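Local atomic coordinates of hypothetical protein S4005 (Shigella flexneri 2a, PDB entry 1Z67), a protein that is of unknown function but, with a new helical fold that contains a homeodomain-like motif, may bind DNA. Residues E9-G12 and A13-G17; G45-G48 and A49-S52; L85-T89 and S90-S94. All blocks are in the same frame, centred on the assembly; numbering follows the deposited sequence.

Contact 1: E9-G12 and A13-G17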
# COMPACT_ATOMS: atom_id res chain seq x y z
N GLU A 9 -11.63 20.69 -12.81
CA GLU A 9 -10.73 19.58 -12.54
C GLU A 9 -9.51 20.00 -11.68
O GLU A 9 -9.15 19.36 -10.67
CB GLU A 9 -10.24 18.97 -13.84
CG GLU A 9 -9.56 17.69 -13.62
CD GLU A 9 -9.25 16.95 -14.91
OE1 GLU A 9 -9.56 17.46 -16.01
OE2 GLU A 9 -8.67 15.87 -14.80
N VAL A 10 -8.90 21.10 -12.10
CA VAL A 10 -7.72 21.61 -11.42
C VAL A 10 -8.11 22.15 -10.03
O VAL A 10 -7.43 21.85 -9.03
CB VAL A 10 -7.06 22.70 -12.27
CG1 VAL A 10 -5.93 23.33 -11.52
CG2 VAL A 10 -6.53 22.06 -13.58
N VAL A 11 -9.21 22.91 -9.96
CA VAL A 11 -9.61 23.45 -8.67
C VAL A 11 -9.95 22.31 -7.71
O VAL A 11 -9.55 22.31 -6.53
CB VAL A 11 -10.75 24.48 -8.80
CG1 VAL A 11 -11.26 24.83 -7.38
CG2 VAL A 11 -10.26 25.70 -9.56
N GLY A 12 -10.70 21.32 -8.18
CA GLY A 12 -11.00 20.18 -7.33
C GLY A 12 -9.78 19.48 -6.78
O GLY A 12 -9.72 19.18 -5.58
N ALA A 13 -8.79 19.25 -7.64
CA ALA A 13 -7.57 18.58 -7.21
C ALA A 13 -6.79 19.43 -6.19
O ALA A 13 -6.27 18.90 -5.21
CB ALA A 13 -6.70 18.23 -8.40
N PHE A 14 -6.75 20.73 -6.41
CA PHE A 14 -6.09 21.63 -5.47
C PHE A 14 -6.76 21.54 -4.13
O PHE A 14 -6.11 21.46 -3.12
CB PHE A 14 -6.25 23.02 -6.11
CG PHE A 14 -5.82 24.19 -5.26
CD1 PHE A 14 -4.49 24.56 -5.16
CD2 PHE A 14 -6.78 24.96 -4.62
CE1 PHE A 14 -4.10 25.64 -4.39
CE2 PHE A 14 -6.40 26.09 -3.86
CZ PHE A 14 -5.05 26.43 -3.74
N LEU A 15 -8.09 21.64 -4.11
CA LEU A 15 -8.81 21.63 -2.85
C LEU A 15 -8.78 20.29 -2.13
O LEU A 15 -8.80 20.26 -0.89
CB LEU A 15 -10.24 22.08 -3.09
CG LEU A 15 -10.43 23.50 -3.58
CD1 LEU A 15 -11.93 23.75 -3.83
CD2 LEU A 15 -9.83 24.54 -2.57
N LYS A 16 -8.76 19.19 -2.89
CA LYS A 16 -8.82 17.85 -2.30
C LYS A 16 -7.50 17.43 -1.64
O LYS A 16 -7.48 16.67 -0.68
CB LYS A 16 -9.25 16.82 -3.36
CG LYS A 16 -9.36 15.38 -2.86
CD LYS A 16 -10.12 14.44 -3.83
CE LYS A 16 -10.62 13.18 -3.06
NZ LYS A 16 -11.48 12.26 -3.89
N GLY A 17 -6.37 17.88 -2.19
CA GLY A 17 -5.06 17.39 -1.70
C GLY A 17 -4.99 15.87 -1.74
O GLY A 17 -5.42 15.22 -2.71

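Contact 2: G45-G48 and A49-S52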
# COMPACT_ATOMS: atom_id res chain seq x y z
N GLY A 45 10.70 -9.57 -6.64
CA GLY A 45 11.38 -8.39 -7.16
C GLY A 45 12.60 -8.02 -6.35
O GLY A 45 13.15 -6.92 -6.55
N GLY A 46 13.01 -8.90 -5.44
CA GLY A 46 14.25 -8.70 -4.70
C GLY A 46 14.14 -7.90 -3.43
O GLY A 46 15.14 -7.58 -2.81
N LEU A 47 12.90 -7.60 -3.00
CA LEU A 47 12.68 -6.80 -1.79
C LEU A 47 12.30 -7.67 -0.59
O LEU A 47 11.76 -7.15 0.40
CB LEU A 47 11.60 -5.74 -2.05
CG LEU A 47 11.99 -4.62 -3.02
CD1 LEU A 47 10.84 -3.62 -3.19
CD2 LEU A 47 13.25 -3.87 -2.59
N GLY A 48 12.55 -8.97 -0.67
CA GLY A 48 12.21 -9.87 0.43
C GLY A 48 12.82 -9.49 1.78
O GLY A 48 12.17 -9.62 2.82
N ALA A 49 14.10 -9.06 1.78
CA ALA A 49 14.74 -8.69 3.05
C ALA A 49 14.10 -7.42 3.64
O ALA A 49 13.76 -7.38 4.82
CB ALA A 49 16.26 -8.53 2.90
N ILE A 50 13.89 -6.41 2.80
CA ILE A 50 13.18 -5.21 3.23
C ILE A 50 11.75 -5.57 3.70
O ILE A 50 11.34 -5.15 4.80
CB ILE A 50 13.14 -4.14 2.13
CG1 ILE A 50 14.54 -3.51 1.97
CG2 ILE A 50 12.09 -3.03 2.50
CD1 ILE A 50 14.69 -2.61 0.77
N LEU A 51 11.02 -6.37 2.92
CA LEU A 51 9.71 -6.81 3.38
C LEU A 51 9.77 -7.51 4.76
O LEU A 51 8.88 -7.33 5.61
CB LEU A 51 9.05 -7.72 2.35
CG LEU A 51 7.77 -8.44 2.80
CD1 LEU A 51 6.65 -7.48 3.22
CD2 LEU A 51 7.31 -9.35 1.66
N SER A 52 10.79 -8.35 4.99
CA SER A 52 10.89 -9.08 6.27
C SER A 52 10.95 -8.12 7.47
O SER A 52 10.48 -8.47 8.56
CB SER A 52 12.08 -10.05 6.28
OG SER A 52 13.29 -9.34 6.39
O HOH W 1 15.24 -6.43 0.14
O HOH W 2 15.86 -9.00 -0.58

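Contact 3: L85-T89 and S90-S94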
# COMPACT_ATOMS: atom_id res chain seq x y z
N LEU A 85 -6.21 7.74 -8.26
CA LEU A 85 -6.03 9.00 -7.57
C LEU A 85 -5.98 10.23 -8.50
O LEU A 85 -6.04 11.37 -8.03
CB LEU A 85 -4.74 8.94 -6.77
CG LEU A 85 -4.64 7.90 -5.67
CD1 LEU A 85 -3.22 7.80 -5.27
CD2 LEU A 85 -5.52 8.38 -4.56
N GLY A 86 -5.86 10.01 -9.81
CA GLY A 86 -5.75 11.11 -10.78
C GLY A 86 -4.34 11.65 -10.92
O GLY A 86 -4.13 12.69 -11.56
N VAL A 87 -3.38 10.95 -10.32
CA VAL A 87 -1.98 11.37 -10.32
C VAL A 87 -1.05 10.50 -11.20
O VAL A 87 -1.39 9.37 -11.62
CB VAL A 87 -1.40 11.49 -8.86
CG1 VAL A 87 -2.27 12.40 -7.94
CG2 VAL A 87 -1.21 10.09 -8.22
N ASP A 88 0.16 10.99 -11.42
CA ASP A 88 1.17 10.27 -12.18
C ASP A 88 1.78 9.11 -11.36
O ASP A 88 1.70 9.04 -10.12
CB ASP A 88 2.29 11.20 -12.57
CG ASP A 88 3.02 11.75 -11.34
OD1 ASP A 88 2.47 12.63 -10.63
OD2 ASP A 88 4.12 11.26 -11.06
N THR A 89 2.44 8.22 -12.11
CA THR A 89 2.98 6.98 -11.54
C THR A 89 4.02 7.21 -10.45
O THR A 89 4.05 6.49 -9.44
CB THR A 89 3.55 6.11 -12.68
OG1 THR A 89 2.47 5.76 -13.56
CG2 THR A 89 4.19 4.84 -12.13
N SER A 90 4.83 8.24 -10.61
CA SER A 90 5.85 8.56 -9.62
C SER A 90 5.23 9.04 -8.31
O SER A 90 5.64 8.60 -7.24
CB SER A 90 6.79 9.61 -10.21
OG SER A 90 7.77 10.02 -9.27
N THR A 91 4.21 9.89 -8.37
CA THR A 91 3.54 10.31 -7.15
C THR A 91 2.90 9.09 -6.46
O THR A 91 2.99 8.93 -5.23
CB THR A 91 2.46 11.32 -7.51
OG1 THR A 91 3.08 12.48 -8.06
CG2 THR A 91 1.62 11.74 -6.26
N ALA A 92 2.27 8.21 -7.24
CA ALA A 92 1.69 6.98 -6.65
C ALA A 92 2.76 6.10 -6.01
O ALA A 92 2.52 5.53 -4.95
CB ALA A 92 0.96 6.24 -7.70
N SER A 93 3.93 5.97 -6.63
CA SER A 93 4.99 5.13 -6.07
C SER A 93 5.50 5.75 -4.77
O SER A 93 5.86 5.02 -3.83
CB SER A 93 6.11 4.81 -7.05
OG SER A 93 6.95 5.92 -7.22
N SER A 94 5.57 7.08 -4.73
CA SER A 94 6.04 7.74 -3.52
C SER A 94 5.03 7.55 -2.38
O SER A 94 5.41 7.29 -1.24
CB SER A 94 6.26 9.22 -3.77
OG SER A 94 7.43 9.45 -4.57

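Contact 1: E9-G12 and A13-G17
The C-terminal half of the N-terminal alpha-helix 7-16 carries this contact, in which Val11 and Leu15 touch one turn apart on a segment that lies far from the centre of the protein. The two side chains run alongside each other and point the same way. Val11 CG1 meets Leu15 CD1 at 3.8 Å, an apolar touch between single methyl groups. With CG1 anti to the backbone N (chi1 171°), that methyl is carried along the helix toward Leu15. Leu15 CG in turn sits 3.3 Å from Val11 O, placing the leucine beside the carbonyl that its own N-H engages.

The backbone gives four successive i+4 to i bonds, the repeat of an alpha-helix. Ala13 N donates to Glu9 O, Phe14 N to Val10 O, Leu15 N to Val11 O at 2.9 Å, and Lys16 N to Gly12 O. The third is the straightest, at 167°, while that of Lys16, last of the four, is bent to 144°. The series is extended by one more bond, Gly17 N to Ala13 O at 3.2 Å, and Gly17 then leaves helical geometry with a positive phi. Most of these residues are exposed in the monomer. Beside the bent bond, the Lys16 side chain starts close to the same acceptor, with Lys16 CB 3.3 Å from Gly12 O.

Contact 2: G45-G48 and A49-S52
Leu47 and Ile50 pack side by side at the start of helix 48-55, their side chains pointing the same way and meeting through Leu47 CD2 and Ile50 CD1 at 3.9 Å. Leu47 occupies the N-cap position, and its carbonyl grips the first turn: Leu51 N donates to Leu47 O at 2.7 Å, almost straight at 173°. Leu51 CB is 3.4 Å from Leu47 O, and Leu47 and Leu51 are both buried.

The other side is wetter. Ala49 N and Ile50 N, at the first turn, each donate to a water, and both waters donate in turn to Gly46 O; the shorter of these links runs 2.7 Å from its water to Gly46 O. The two waters thus bridge the carbonyl of Gly46 to the start of the helix. Farther along, Ser52 N reaches Gly48 O by a more bent bond, and Ser52 OG, with chi1 of 74°, turns back to donate to Ala49 O at 2.6 Å.

Leu47 touches Leu42 of helix 35-44 and Leu69 and Ala72 of helix 66-73, while Leu51 touches Leu39 and Gln43 of helix 35-44; the N-terminal end of helix 48-55 thereby packs against both neighbours.

Contact 3: L85-T89 and S90-S94
The carboxylate of Asp88 receives Thr91 at both oxygens. Thr91 N comes from above its plane, 52° out of it, to donate to Asp88 OD2 at 3.0 Å; Asp88 is the N-cap of helix 89-106, and this is its capping bond. The Thr91 hydroxyl meets the other oxygen closer to the plane, on the syn side: Thr91 OG1 donates to Asp88 OD1 at 2.6 Å. The two side chains cross at about a right angle. Asp88 chi1 of 63° places CG between the backbone N and the carbonyl carbon, turning the carboxylate back over the first turn.

Val87 also crosses Thr91 at about a right angle, with Val87 CG2 against Thr91 CG2 at 3.8 Å, so the threonine offers its hydroxyl to the aspartate and its methyl to the valine. Behind them the helix is under way: Ala92 N donates to Asp88 O at 3.1 Å and Ser93 N to Thr89 O. Thr89 and Ala92 touch Val78 of helix 75-85, and the Thr89 side chain lies about 7 Å from the sodium ion bound by Asp80 and Gln83. The whole is a short connection between two helices, closed by a Schellman motif with Gly86 as its C-prime residue on one side and the Asp88 N-cap on the other.

The three contacts come in series along the chain, each closing before the next opens, and all belong to the YidB-like part of the protein. Contact 1 lies on helix 7-16, contact 2 joins the loop after helix 35-44 to helix 48-55, and contact 3 links helix 75-85 to helix 89-106. Contacts 1 and 2 stand on opposite sides of the chain's centre, their own centres about 36 Å apart. Contacts 1 and 3 share one side, with centres about 15 Å apart and nearest atoms about 6 Å apart; about 22 Å separates the centres of contacts 2 and 3. None touches another, so they mark separate places in this all-helical monomer: a peripheral helix end and two starts of helices.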